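Local coordinates for SusD homolog (Bacteroides thetaiotaomicron, PDB 3SGH), which probably binds sugars at the bacterial surface as a SusD-like outer-membrane lipoprotein, helping to capture glycans for import, at residues A251-N263 with L364-D376. Numbering follows the deposited sequence.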
loop_
_atom_site.group_PDB
_atom_site.type_symbol
_atom_site.label_atom_id
_atom_site.label_comp_id
_atom_site.label_asym_id
_atom_site.label_seq_id
_atom_site.Cartn_x
_atom_site.Cartn_y
_atom_site.Cartn_z
ATOM N N ALA A 251 6.247 -2.184 -15.131
ATOM C CA ALA A 251 7.117 -1.779 -14.044
ATOM C C ALA A 251 7.357 -0.249 -14.137
ATOM O O ALA A 251 7.479 0.321 -15.210
ATOM C CB ALA A 251 8.435 -2.553 -14.117
ATOM N N ASN A 252 7.455 0.386 -12.998
ATOM C CA ASN A 252 7.662 1.833 -12.886
ATOM C C ASN A 252 9.161 2.142 -12.912
ATOM O O ASN A 252 9.989 1.460 -12.288
ATOM C CB ASN A 252 7.004 2.327 -11.588
ATOM C CG ASN A 252 6.968 3.829 -11.442
ATOM O OD1 ASN A 252 7.991 4.518 -11.563
ATOM N ND2 ASN A 252 5.804 4.350 -11.090
ATOM N N ALA A 253 9.506 3.164 -13.708
ATOM C CA ALA A 253 10.851 3.680 -13.830
ATOM C C ALA A 253 11.558 3.859 -12.497
ATOM O O ALA A 253 12.763 3.650 -12.375
ATOM C CB ALA A 253 10.748 5.076 -14.502
ATOM N N CYS A 254 10.802 4.314 -11.501
ATOM C CA CYS A 254 11.355 4.680 -10.214
ATOM C C CYS A 254 11.921 3.470 -9.420
ATOM O O CYS A 254 13.108 3.427 -9.177
ATOM C CB CYS A 254 10.283 5.404 -9.394
ATOM S SG CYS A 254 10.853 5.979 -7.796
ATOM N N LEU A 255 11.089 2.473 -9.093
ATOM C CA LEU A 255 11.597 1.303 -8.394
ATOM C C LEU A 255 12.701 0.594 -9.202
ATOM O O LEU A 255 13.730 0.200 -8.635
ATOM C CB LEU A 255 10.479 0.309 -8.086
ATOM C CG LEU A 255 10.906 -0.919 -7.274
ATOM C CD1 LEU A 255 11.476 -0.518 -5.911
ATOM C CD2 LEU A 255 9.714 -1.931 -7.159
ATOM N N VAL A 256 12.512 0.432 -10.504
ATOM C CA VAL A 256 13.501 -0.273 -11.343
ATOM C C VAL A 256 14.848 0.468 -11.299
ATOM O O VAL A 256 15.906 -0.131 -11.160
ATOM C CB VAL A 256 13.012 -0.447 -12.815
ATOM C CG1 VAL A 256 14.102 -1.092 -13.666
ATOM C CG2 VAL A 256 11.670 -1.284 -12.843
ATOM N N SER A 257 14.822 1.792 -11.438
ATOM C CA SER A 257 16.055 2.613 -11.363
ATOM C C SER A 257 16.760 2.554 -10.003
ATOM O O SER A 257 18.009 2.468 -9.922
ATOM C CB SER A 257 15.744 4.079 -11.714
ATOM O OG SER A 257 15.379 4.147 -13.077
ATOM N N TYR A 258 16.012 2.596 -8.910
ATOM C CA TYR A 258 16.667 2.417 -7.619
ATOM C C TYR A 258 17.390 1.048 -7.586
ATOM O O TYR A 258 18.563 0.933 -7.204
ATOM C CB TYR A 258 15.664 2.440 -6.482
ATOM C CG TYR A 258 15.361 3.817 -5.845
ATOM C CD1 TYR A 258 14.544 4.751 -6.451
ATOM C CD2 TYR A 258 15.890 4.122 -4.606
ATOM C CE1 TYR A 258 14.240 5.971 -5.805
ATOM C CE2 TYR A 258 15.594 5.293 -3.978
ATOM C CZ TYR A 258 14.789 6.220 -4.581
ATOM O OH TYR A 258 14.483 7.364 -3.888
HETATM N N MSE A 259 16.678 0.004 -7.989
HETATM C CA MSE A 259 17.221 -1.355 -7.984
HETATM C C MSE A 259 18.351 -1.613 -8.999
HETATM O O MSE A 259 19.283 -2.368 -8.702
HETATM C CB MSE A 259 16.065 -2.331 -8.149
HETATM C CG MSE A 259 15.127 -2.309 -6.933
HETATM SE SE MSE A 259 13.632 -3.506 -7.125
HETATM C CE MSE A 259 14.587 -5.183 -6.766
ATOM N N ASN A 260 18.331 -0.943 -10.146
ATOM C CA ASN A 260 19.444 -1.018 -11.107
ATOM C C ASN A 260 20.724 -0.398 -10.489
ATOM O O ASN A 260 21.814 -0.966 -10.590
ATOM C CB ASN A 260 19.107 -0.321 -12.423
ATOM C CG ASN A 260 18.285 -1.186 -13.377
ATOM O OD1 ASN A 260 18.303 -2.412 -13.300
ATOM N ND2 ASN A 260 17.616 -0.536 -14.331
ATOM N N GLY A 261 20.564 0.744 -9.821
ATOM C CA GLY A 261 21.692 1.426 -9.172
ATOM C C GLY A 261 22.324 0.542 -8.121
ATOM O O GLY A 261 23.547 0.528 -7.971
ATOM N N TYR A 262 21.479 -0.222 -7.403
ATOM C CA TYR A 262 21.929 -1.153 -6.353
ATOM C C TYR A 262 22.349 -2.544 -6.829
ATOM O O TYR A 262 22.708 -3.395 -5.991
ATOM C CB TYR A 262 20.796 -1.361 -5.346
ATOM C CG TYR A 262 20.425 -0.179 -4.463
ATOM C CD1 TYR A 262 21.369 0.796 -4.114
ATOM C CD2 TYR A 262 19.147 -0.070 -3.909
ATOM C CE1 TYR A 262 21.023 1.843 -3.280
ATOM C CE2 TYR A 262 18.805 0.949 -3.064
ATOM C CZ TYR A 262 19.742 1.898 -2.737
ATOM O OH TYR A 262 19.370 2.893 -1.880
ATOM N N ASN A 263 22.347 -2.772 -8.145
ATOM C CA ASN A 263 22.543 -4.112 -8.741
ATOM C C ASN A 263 21.760 -5.146 -7.962
ATOM O O ASN A 263 22.252 -6.212 -7.650
ATOM C CB ASN A 263 24.042 -4.462 -8.798
ATOM C CG ASN A 263 24.806 -3.506 -9.684
ATOM O OD1 ASN A 263 24.346 -3.195 -10.774
ATOM N ND2 ASN A 263 25.954 -3.039 -9.217
ATOM N N LEU A 364 24.081 -6.393 1.885
ATOM C CA LEU A 364 24.039 -5.577 3.075
ATOM C C LEU A 364 25.400 -4.967 3.402
ATOM O O LEU A 364 25.487 -4.101 4.300
ATOM C CB LEU A 364 23.544 -6.405 4.275
ATOM C CG LEU A 364 22.019 -6.613 4.332
ATOM C CD1 LEU A 364 21.617 -7.650 5.400
ATOM C CD2 LEU A 364 21.345 -5.297 4.631
ATOM N N ALA A 365 26.441 -5.474 2.757
ATOM C CA ALA A 365 27.807 -4.963 2.906
ATOM C C ALA A 365 28.123 -3.880 1.866
ATOM O O ALA A 365 29.256 -3.342 1.853
ATOM C CB ALA A 365 28.825 -6.106 2.769
ATOM N N ASP A 366 27.163 -3.551 1.008
ATOM C CA ASP A 366 27.394 -2.584 -0.065
ATOM C C ASP A 366 27.318 -1.151 0.449
ATOM O O ASP A 366 26.239 -0.629 0.717
ATOM C CB ASP A 366 26.403 -2.799 -1.212
ATOM C CG ASP A 366 26.690 -1.921 -2.411
ATOM O OD1 ASP A 366 27.236 -0.807 -2.260
ATOM O OD2 ASP A 366 26.312 -2.322 -3.543
ATOM N N ALA A 367 28.479 -0.511 0.589
ATOM C CA ALA A 367 28.549 0.863 1.069
ATOM C C ALA A 367 28.670 1.918 -0.056
ATOM O O ALA A 367 28.714 3.102 0.231
ATOM C CB ALA A 367 29.759 1.009 2.030
ATOM N N THR A 368 28.684 1.492 -1.313
ATOM C CA THR A 368 29.088 2.389 -2.413
ATOM C C THR A 368 27.950 2.679 -3.418
ATOM O O THR A 368 27.842 3.803 -3.965
ATOM C CB THR A 368 30.324 1.836 -3.153
ATOM O OG1 THR A 368 30.078 0.522 -3.655
ATOM C CG2 THR A 368 31.568 1.765 -2.266
ATOM N N SER A 369 27.127 1.669 -3.684
ATOM C CA SER A 369 26.140 1.765 -4.723
ATOM C C SER A 369 25.023 2.746 -4.361
ATOM O O SER A 369 24.541 2.747 -3.236
ATOM C CB SER A 369 25.530 0.387 -5.037
ATOM O OG SER A 369 26.494 -0.539 -5.494
ATOM N N ILE A 370 24.618 3.567 -5.321
ATOM C CA ILE A 370 23.548 4.541 -5.063
ATOM C C ILE A 370 22.396 4.353 -6.034
ATOM O O ILE A 370 22.551 3.717 -7.082
ATOM C CB ILE A 370 24.083 5.980 -5.128
ATOM C CG1 ILE A 370 24.614 6.316 -6.515
ATOM C CG2 ILE A 370 25.182 6.155 -4.006
ATOM C CD1 ILE A 370 25.298 7.682 -6.599
ATOM N N PRO A 371 21.225 4.885 -5.693
ATOM C CA PRO A 371 20.067 4.692 -6.561
ATOM C C PRO A 371 20.335 5.244 -7.968
ATOM O O PRO A 371 20.984 6.268 -8.143
ATOM C CB PRO A 371 18.938 5.406 -5.784
ATOM C CG PRO A 371 19.402 5.353 -4.357
ATOM C CD PRO A 371 20.853 5.493 -4.396
ATOM N N GLY A 372 19.894 4.504 -8.973
ATOM C CA GLY A 372 20.194 4.800 -10.369
ATOM C C GLY A 372 19.345 5.904 -10.953
ATOM O O GLY A 372 18.191 6.136 -10.535
ATOM N N ASN A 373 19.915 6.593 -11.926
ATOM C CA ASN A 373 19.135 7.549 -12.697
ATOM C C ASN A 373 18.343 6.768 -13.719
ATOM O O ASN A 373 18.665 5.612 -13.995
ATOM C CB ASN A 373 20.064 8.548 -13.381
ATOM C CG ASN A 373 20.834 9.353 -12.393
ATOM O OD1 ASN A 373 20.314 9.704 -11.356
ATOM N ND2 ASN A 373 22.086 9.653 -12.711
ATOM N N TYR A 374 17.331 7.402 -14.296
ATOM C CA TYR A 374 16.491 6.740 -15.257
ATOM C C TYR A 374 16.736 7.316 -16.633
ATOM O O TYR A 374 16.748 8.531 -16.778
ATOM C CB TYR A 374 15.031 6.998 -14.900
ATOM C CG TYR A 374 14.091 6.454 -15.939
ATOM C CD1 TYR A 374 13.943 5.085 -16.120
ATOM C CD2 TYR A 374 13.324 7.304 -16.717
ATOM C CE1 TYR A 374 13.094 4.588 -17.086
ATOM C CE2 TYR A 374 12.449 6.808 -17.679
ATOM C CZ TYR A 374 12.340 5.441 -17.850
ATOM O OH TYR A 374 11.492 4.939 -18.800
ATOM N N VAL A 375 16.909 6.445 -17.620
ATOM C CA VAL A 375 16.946 6.856 -19.026
ATOM C C VAL A 375 15.904 6.051 -19.768
ATOM O O VAL A 375 15.683 4.857 -19.485
ATOM C CB VAL A 375 18.334 6.688 -19.677
ATOM C CG1 VAL A 375 19.336 7.741 -19.114
ATOM C CG2 VAL A 375 18.859 5.284 -19.493
ATOM N N ASP A 376 15.248 6.714 -20.714
ATOM C CA ASP A 376 14.300 6.078 -21.589
ATOM C C ASP A 376 14.788 6.176 -23.022
ATOM O O ASP A 376 14.480 7.140 -23.741
ATOM C CB ASP A 376 12.933 6.681 -21.431
ATOM C CG ASP A 376 11.860 5.910 -22.224
ATOM O OD1 ASP A 376 12.224 4.955 -22.997
ATOM O OD2 ASP A 376 10.651 6.262 -22.100
HETATM O O HOH W 1 25.645 2.843 -7.994
HETATM O O HOH W 2 24.740 -4.172 -4.478
#
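Gly261 and Gly372 bring the two backbones together, their CA atoms 3.9 Å apart where the extended chain 369-375, in the loop between helices 360-364 and 403-417, runs along helix 253-261. Neither residue has a side chain to hold the backbones apart. The one direct hydrogen bond forms here, Gly372 N to Ser257 O at 2.9 Å. It is bent, 134° at the hydrogen; the donor stands above the carbonyl plane, on the face opposite Gly261 N, which makes the helical bond to the same oxygen. Gly261 CA points a C-H at Ile370 O, 3.2 Å away.

Around this backbone contact the side chains fit closely. Pro371 wedges between two tyrosines: its CB lies over the Tyr258 ring, 3.9 Å from the centroid, while CG and CD meet the hydroxyl end of Tyr262, whose OH bonds to Ile393 O. Ala253 CB sits 3.5 Å from the Tyr374 ring centroid and 13° off its normal, a CH-pi contact. Tyr374 CG, anti to the backbone N (chi1 174°), lays the ring face against Ala253 in the helix's first turn, and its OH reaches Gly284 O.

Toward Asp366 the fit is looser and wetter. One water links Gly261 O to Ile370 N, and another, 2.6 Å from each, joins Tyr262 O to Asp366 OD2. Asp366 OD1 accepts from Thr368 N, an Asx turn, and from Ser369 N, an Asx motif, while Ser369 OG bonds to OD2. Glycine-enabled backbone contact and CH-pi packing thus dock an irregular loop on the helix, with water completing the polar pairing at its C-terminal Schellman motif, at Asn263.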